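Local coordinates for alpha-L-rhamnosidase (Aspergillus terreus, PDB 6GSZ), which probably hydrolyses terminal non-reducing alpha-L-rhamnose residues in alpha-L-rhamnosides, at residues Ala678-Val682 and Thr705-Glu711; Asp689-Gly693 and Tyr716-Arg720. Where two conformers were deposited one is given. Residue numbers count along the deposited sequence, not the author numbering.

Overall arrangement
Both contacts lie in the helical six-hairpin glycosidase domain, and together they hold helix 671-687 and the loop after it against the next two helices, 699-708 and 712-719. Interaction 1 joins the middle of helix 671-687 to the end of 699-708; interaction 2 joins the loop 689-693 to helix 712-719. Their segments alternate along the chain. With centres 13 Å apart, they meet where L706 CD1 packs 4.2 Å from M718 SD, and I685 of helix 671-687 touches L706, Y690 and M718. The Y709 side chain of interaction 1 comes within about 5 Å of a glycan mannose and about 9 Å of a calcium ion, whereas interaction 2 lies away from the known binding sites.

Interaction 1: Ala678-Val682 and Thr705-Glu711; sequences AKRLV and TLSKYGE
Residues 678-682 are a regular helical turn inside helix 671-687, set against the C-terminal end of helix 699-708 and the turn that follows it. CA atoms come nearest at A678 and Y709 (6.6 Å) and at V682 and E711 (7.6 Å). A678 is small enough to let the Y709 ring close in, its CB 3.7 Å from Y709 CG with an oblique approach; Y709 has chi1 -85° and chi2 -78°. One turn on, L681 (t, p) brings CD2 to 4.0 Å from L706 CD2. L706 (m, t) starts sideways from its backbone but reaches across, so that V682 CG2 (chi1 t) also sits 3.9 Å from L706 CD2. Here helix 699-708 ends in a Schellman motif, with E711 N bonded to L706 O at 2.8 Å and G710 N to S707 O at 3.0 Å. G710, at phi/psi 76/21, is its C-prime residue, a left-handed conformation that glycine adopts without CB strain. The reversal leaves E711 (m, m, chi3 -10°) at the N-cap position of helix 712-719, facing helix 671-687. On the solvent-exposed side, K679 (m, m, t, t) has the length to meet it: NZ forms a salt bridge and hydrogen bond to E711 OE2 at 2.6 Å, while E711 OE1 lies 3.6 Å from V682 CG2. L681 and T705 also touch L663 of helix 656-664.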
ATOM      1  N   ALA A 678      31.079  14.878  -0.523  1.00 14.82           N
ATOM      2  CA  ALA A 678      30.734  13.767   0.428  1.00 15.36           C
ATOM      3  C   ALA A 678      31.408  13.997   1.781  1.00 16.83           C
ATOM      4  O   ALA A 678      30.808  13.811   2.838  1.00 16.67           O
ATOM      5  CB  ALA A 678      31.039  12.402  -0.130  1.00 16.60           C
ATOM      6  N   LYS A 679      32.693  14.364   1.768  1.00 16.87           N
ATOM      7  CA  LYS A 679      33.374  14.633   3.047  1.00 17.57           C
ATOM      8  C   LYS A 679      32.760  15.860   3.759  1.00 16.29           C
ATOM      9  O   LYS A 679      32.668  15.865   5.009  1.00 18.96           O
ATOM     10  CB  LYS A 679      34.878  14.770   2.814  1.00 19.20           C
ATOM     11  CG  LYS A 679      35.583  13.502   2.358  1.00 22.36           C
ATOM     12  CD  LYS A 679      35.559  12.428   3.399  1.00 27.40           C
ATOM     13  CE  LYS A 679      36.396  11.219   3.045  1.00 33.04           C
ATOM     14  NZ  LYS A 679      36.217  10.186   4.101  1.00 33.96           N
ATOM     15  N   ARG A 680      32.350  16.886   3.009  1.00 15.86           N
ATOM     16  CA  ARG A 680      31.695  18.031   3.636  1.00 17.09           C
ATOM     17  C   ARG A 680      30.336  17.646   4.218  1.00 17.61           C
ATOM     18  O   ARG A 680      29.981  18.144   5.293  1.00 18.50           O
ATOM     19  CB  ARG A 680      31.500  19.188   2.654  1.00 17.39           C
ATOM     20  CG  ARG A 680      32.807  19.801   2.197  1.00 18.79           C
ATOM     21  CD  ARG A 680      32.644  21.194   1.629  1.00 19.27           C
ATOM     22  NE  ARG A 680      31.657  21.291   0.576  1.00 18.33           N
ATOM     23  CZ  ARG A 680      31.800  20.929  -0.683  1.00 18.32           C
ATOM     24  NH1 ARG A 680      32.980  20.483  -1.114  1.00 19.92           N
ATOM     25  NH2 ARG A 680      30.748  20.982  -1.495  1.00 17.57           N
ATOM     26  N   LEU A 681      29.618  16.738   3.541  1.00 16.79           N
ATOM     27  CA  LEU A 681      28.334  16.244   4.067  1.00 14.87           C
ATOM     28  C   LEU A 681      28.551  15.578   5.436  1.00 16.04           C
ATOM     29  O   LEU A 681      27.827  15.839   6.433  1.00 17.56           O
ATOM     30  CB  LEU A 681      27.665  15.302   3.051  1.00 15.35           C
ATOM     31  CG  LEU A 681      26.380  14.636   3.554  1.00 15.89           C
ATOM     32  CD1 LEU A 681      25.308  15.641   4.037  1.00 16.97           C
ATOM     33  CD2 LEU A 681      25.787  13.746   2.440  1.00 17.50           C
ATOM     34  N   VAL A 682      29.557  14.706   5.508  1.00 16.05           N
ATOM     35  CA  VAL A 682      29.862  13.983   6.763  1.00 16.98           C
ATOM     36  C   VAL A 682      30.223  14.999   7.862  1.00 19.23           C
ATOM     37  O   VAL A 682      29.804  14.817   9.015  1.00 19.29           O
ATOM     38  CB  VAL A 682      30.986  12.954   6.566  1.00 18.54           C
ATOM     39  CG1 VAL A 682      31.492  12.410   7.900  1.00 21.23           C
ATOM     40  CG2 VAL A 682      30.537  11.822   5.662  1.00 19.96           C
ATOM     41  N   THR A 705      23.088   7.641   0.101  1.00 12.82           N
ATOM     42  CA  THR A 705      24.057   8.573  -0.413  1.00 12.92           C
ATOM     43  C   THR A 705      25.365   8.387   0.359  1.00 13.21           C
ATOM     44  O   THR A 705      26.476   8.325  -0.224  1.00 14.31           O
ATOM     45  CB  THR A 705      23.577  10.024  -0.308  1.00 14.78           C
ATOM     46  OG1 THR A 705      22.379  10.194  -1.078  1.00 15.55           O
ATOM     47  CG2 THR A 705      24.628  11.004  -0.781  1.00 14.54           C
ATOM     48  N   LEU A 706      25.278   8.320   1.695  1.00 13.63           N
ATOM     49  CA  LEU A 706      26.470   8.190   2.509  1.00 14.54           C
ATOM     50  C   LEU A 706      27.149   6.858   2.204  1.00 14.58           C
ATOM     51  O   LEU A 706      28.387   6.800   2.037  1.00 14.84           O
ATOM     52  CB  LEU A 706      26.118   8.342   3.997  1.00 15.27           C
ATOM     53  CG  LEU A 706      25.785   9.769   4.416  1.00 16.28           C
ATOM     54  CD1 LEU A 706      25.043   9.760   5.738  1.00 19.10           C
ATOM     55  CD2 LEU A 706      27.047  10.608   4.514  1.00 18.15           C
ATOM     56  N   SER A 707      26.397   5.776   2.091  1.00 14.25           N
ATOM     57  CA  SER A 707      26.980   4.465   1.782  1.00 14.46           C
ATOM     58  C   SER A 707      27.610   4.454   0.382  1.00 14.37           C
ATOM     59  O   SER A 707      28.658   3.839   0.186  1.00 15.64           O
ATOM     60  CB  SER A 707      25.945   3.370   1.921  1.00 14.41           C
ATOM     61  OG  SER A 707      25.539   3.253   3.278  1.00 15.43           O
ATOM     62  N   LYS A 708      27.030   5.147  -0.595  1.00 15.48           N
ATOM     63  CA  LYS A 708      27.549   5.229  -1.964  1.00 15.94           C
ATOM     64  C   LYS A 708      28.992   5.758  -1.937  1.00 17.19           C
ATOM     65  O   LYS A 708      29.820   5.326  -2.762  1.00 18.86           O
ATOM     66  CB  LYS A 708      26.656   6.158  -2.794  1.00 17.23           C
ATOM     67  CG  LYS A 708      27.132   6.477  -4.207  1.00 18.77           C
ATOM     68  CD  LYS A 708      26.116   7.308  -4.959  1.00 22.21           C
ATOM     69  CE  LYS A 708      26.544   7.655  -6.373  1.00 24.99           C
ATOM     70  NZ  LYS A 708      25.394   8.152  -7.160  1.00 30.12           N
ATOM     71  N   TYR A 709      29.308   6.619  -0.960  1.00 15.09           N
ATOM     72  CA  TYR A 709      30.636   7.265  -0.829  0.50 15.98           C
ATOM     73  C   TYR A 709      31.469   6.680   0.307  1.00 17.56           C
ATOM     74  O   TYR A 709      32.494   7.284   0.724  1.00 21.63           O
ATOM     75  CB  TYR A 709      30.455   8.776  -0.677  0.50 17.54           C
ATOM     76  CG  TYR A 709      30.335   9.353  -2.048  0.50 17.64           C
ATOM     77  CD1 TYR A 709      31.466   9.538  -2.818  0.50 19.82           C
ATOM     78  CD2 TYR A 709      29.101   9.531  -2.634  0.50 18.92           C
ATOM     79  CE1 TYR A 709      31.379   9.992  -4.120  0.50 19.57           C
ATOM     80  CE2 TYR A 709      28.990   9.977  -3.934  0.50 17.27           C
ATOM     81  CZ  TYR A 709      30.134  10.217  -4.674  0.50 17.99           C
ATOM     82  OH  TYR A 709      30.011  10.627  -5.953  0.50 18.58           O
ATOM     83  N   GLY A 710      31.090   5.478   0.761  1.00 17.25           N
ATOM     84  CA  GLY A 710      31.892   4.742   1.747  1.00 18.71           C
ATOM     85  C   GLY A 710      31.771   5.275   3.158  1.00 18.66           C
ATOM     86  O   GLY A 710      32.627   4.995   4.022  1.00 20.74           O
ATOM     87  N   GLU A 711      30.676   6.012   3.414  1.00 16.27           N
ATOM     88  CA  GLU A 711      30.498   6.659   4.704  1.00 17.08           C
ATOM     89  C   GLU A 711      29.350   6.016   5.497  1.00 15.87           C
ATOM     90  O   GLU A 711      28.611   6.729   6.197  1.00 15.44           O
ATOM     91  CB  GLU A 711      30.276   8.149   4.498  1.00 17.12           C
ATOM     92  CG  GLU A 711      31.400   8.836   3.746  1.00 18.08           C
ATOM     93  CD  GLU A 711      32.676   9.077   4.525  1.00 22.61           C
ATOM     94  OE1 GLU A 711      32.671   8.877   5.773  1.00 22.22           O
ATOM     95  OE2 GLU A 711      33.665   9.515   3.879  1.00 24.12           O
TER

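Interaction 2: Asp689-Gly693 and Tyr716-Arg720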
ATOM      1  N   ASP A 689      25.850  16.868  15.607  1.00 19.78           N
ATOM      2  CA  ASP A 689      25.740  15.760  16.571  1.00 19.59           C
ATOM      3  C   ASP A 689      24.946  14.593  15.970  1.00 19.91           C
ATOM      4  O   ASP A 689      24.227  13.882  16.671  1.00 20.35           O
ATOM      5  CB  ASP A 689      25.153  16.247  17.897  1.00 24.50           C
ATOM      6  CG  ASP A 689      26.068  17.143  18.708  1.00 36.97           C
ATOM      7  OD1 ASP A 689      27.302  16.951  18.639  1.00 41.17           O
ATOM      8  OD2 ASP A 689      25.531  18.024  19.387  1.00 47.82           O
ATOM      9  N   TYR A 690      25.120  14.387  14.657  1.00 17.63           N
ATOM     10  CA  TYR A 690      24.548  13.262  13.903  1.00 17.87           C
ATOM     11  C   TYR A 690      23.010  13.286  13.866  1.00 17.13           C
ATOM     12  O   TYR A 690      22.397  12.291  13.482  1.00 18.79           O
ATOM     13  CB  TYR A 690      25.047  11.907  14.414  1.00 18.10           C
ATOM     14  CG  TYR A 690      26.536  11.734  14.202  1.00 20.26           C
ATOM     15  CD1 TYR A 690      27.047  11.297  12.987  1.00 21.33           C
ATOM     16  CD2 TYR A 690      27.450  12.052  15.203  1.00 22.81           C
ATOM     17  CE1 TYR A 690      28.410  11.139  12.776  1.00 21.00           C
ATOM     18  CE2 TYR A 690      28.819  11.902  15.000  1.00 22.78           C
ATOM     19  CZ  TYR A 690      29.295  11.431  13.788  1.00 23.25           C
ATOM     20  OH  TYR A 690      30.635  11.233  13.556  1.00 25.44           O
ATOM     21  N   LYS A 691      22.409  14.417  14.191  1.00 17.23           N
ATOM     22  CA  LYS A 691      20.956  14.573  14.093  1.00 17.05           C
ATOM     23  C   LYS A 691      20.578  14.772  12.629  1.00 16.87           C
ATOM     24  O   LYS A 691      21.288  15.406  11.831  1.00 16.27           O
ATOM     25  CB  LYS A 691      20.484  15.763  14.922  1.00 18.43           C
ATOM     26  CG  LYS A 691      20.715  15.584  16.409  0.50 21.35           C
ATOM     27  CD  LYS A 691      20.469  16.820  17.233  0.50 22.88           C
ATOM     28  CE  LYS A 691      20.553  16.516  18.713  0.50 30.08           C
ATOM     29  NZ  LYS A 691      21.705  17.198  19.345  0.50 34.29           N
ATOM     30  N   VAL A 692      19.441  14.196  12.259  1.00 16.07           N
ATOM     31  CA  VAL A 692      18.952  14.251  10.876  0.50 16.55           C
ATOM     32  C   VAL A 692      18.613  15.693  10.536  1.00 15.82           C
ATOM     33  O   VAL A 692      18.044  16.426  11.370  1.00 16.16           O
ATOM     34  CB  VAL A 692      17.713  13.368  10.656  0.50 19.85           C
ATOM     35  CG1 VAL A 692      17.921  11.959  11.146  0.50 23.27           C
ATOM     36  CG2 VAL A 692      16.471  13.971  11.285  0.50 20.41           C
ATOM     37  N   GLY A 693      18.912  16.093   9.305  1.00 15.50           N
ATOM     38  CA  GLY A 693      18.720  17.436   8.846  1.00 14.14           C
ATOM     39  C   GLY A 693      17.910  17.553   7.563  1.00 14.89           C
ATOM     40  O   GLY A 693      17.770  18.630   7.038  1.00 15.38           O
ATOM     41  N   TYR A 716      25.395   5.104  10.342  1.00 15.60           N
ATOM     42  CA  TYR A 716      25.130   4.316  11.545  1.00 14.78           C
ATOM     43  C   TYR A 716      25.049   5.250  12.769  1.00 17.04           C
ATOM     44  O   TYR A 716      24.230   5.023  13.689  1.00 17.26           O
ATOM     45  CB  TYR A 716      26.188   3.227  11.749  1.00 14.82           C
ATOM     46  CG  TYR A 716      25.893   1.882  11.129  1.00 14.10           C
ATOM     47  CD1 TYR A 716      24.827   1.084  11.538  1.00 15.88           C
ATOM     48  CD2 TYR A 716      26.724   1.361  10.163  1.00 14.64           C
ATOM     49  CE1 TYR A 716      24.604  -0.171  10.986  1.00 16.41           C
ATOM     50  CE2 TYR A 716      26.529   0.095   9.619  1.00 16.69           C
ATOM     51  CZ  TYR A 716      25.480  -0.692  10.040  1.00 15.21           C
ATOM     52  OH  TYR A 716      25.288  -1.946   9.524  1.00 17.65           O
ATOM     53  N   SER A 717      25.940   6.249  12.824  1.00 16.06           N
ATOM     54  CA  SER A 717      25.938   7.170  13.972  1.00 16.77           C
ATOM     55  C   SER A 717      24.641   7.986  13.984  1.00 17.51           C
ATOM     56  O   SER A 717      24.097   8.220  15.052  1.00 18.85           O
ATOM     57  CB  SER A 717      27.158   8.038  13.987  1.00 17.77           C
ATOM     58  OG  SER A 717      28.320   7.249  14.196  1.00 21.55           O
ATOM     59  N   MET A 718      24.161   8.411  12.796  1.00 16.04           N
ATOM     60  CA  MET A 718      22.850   9.071  12.720  1.00 15.06           C
ATOM     61  C   MET A 718      21.741   8.121  13.180  1.00 15.19           C
ATOM     62  O   MET A 718      20.846   8.515  13.958  1.00 16.89           O
ATOM     63  CB  MET A 718      22.540   9.512  11.287  1.00 16.34           C
ATOM     64  CG  MET A 718      23.545  10.483  10.722  1.00 15.93           C
ATOM     65  SD  MET A 718      22.999  11.216   9.164  1.00 17.00           S
ATOM     66  CE  MET A 718      21.803  12.366   9.791  1.00 17.81           C
ATOM     67  N   LEU A 719      21.773   6.885  12.707  1.00 14.82           N
ATOM     68  CA  LEU A 719      20.706   5.913  12.988  1.00 15.73           C
ATOM     69  C   LEU A 719      20.620   5.582  14.476  1.00 17.08           C
ATOM     70  O   LEU A 719      19.516   5.356  14.980  1.00 18.08           O
ATOM     71  CB  LEU A 719      20.938   4.656  12.152  1.00 17.16           C
ATOM     72  CG  LEU A 719      19.881   3.565  12.265  1.00 17.08           C
ATOM     73  CD1 LEU A 719      18.530   4.077  11.775  1.00 18.43           C
ATOM     74  CD2 LEU A 719      20.289   2.333  11.495  1.00 19.13           C
ATOM     75  N   ARG A 720      21.742   5.669  15.195  1.00 18.58           N
ATOM     76  CA  ARG A 720      21.774   5.342  16.621  1.00 18.83           C
ATOM     77  C   ARG A 720      21.402   6.540  17.505  1.00 19.61           C
ATOM     78  O   ARG A 720      21.232   6.334  18.721  1.00 21.36           O
ATOM     79  CB  ARG A 720      23.159   4.808  16.997  1.00 20.27           C
ATOM     80  CG  ARG A 720      23.483   3.479  16.346  1.00 22.17           C
ATOM     81  CD  ARG A 720      24.895   3.033  16.638  1.00 27.06           C
ATOM     82  NE  ARG A 720      25.159   2.975  18.069  1.00 31.62           N
ATOM     83  CZ  ARG A 720      26.349   2.728  18.591  1.00 33.78           C
ATOM     84  NH1 ARG A 720      27.435   2.878  17.850  1.00 33.59           N
ATOM     85  NH2 ARG A 720      26.436   2.308  19.842  1.00 40.88           N
TER
HETATM   86  O   HOH W   1      19.798  11.118  13.441  1.00 19.96           O
HETATM   87  O   HOH W   2      30.641   8.194  12.672  1.00 36.54           O
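M718 and Y690 bury the most surface here, with S717 third. Y690 follows D689, the C-prime residue of the Schellman motif ending helix 671-687, and like it has positive phi. Its ring lies flat over S717, whose CB makes a CH-pi contact 3.6 Å from the ring centroid of Y690; a small serine lets the ring approach so closely. One water joins Y690 OH and S717 OG. Y690 O accepts a CA-H...O contact from M718 CA at 3.3 Å, and a second water donates to Y690 O and M718 O, linking loop and helix backbones. The flexible, unbranched M718 side chain (m, t, p) runs along the loop, placing CE 3.6 Å from V692 CA and 4.1 Å from V692 CG1. V692 is further held by backbone hydrogen bonding to P725. Around this contact, Y690 and M718 both touch I685 of helix 671-687, while L719, pointing away from the loop, packs onto helices 768-775 and 437-453.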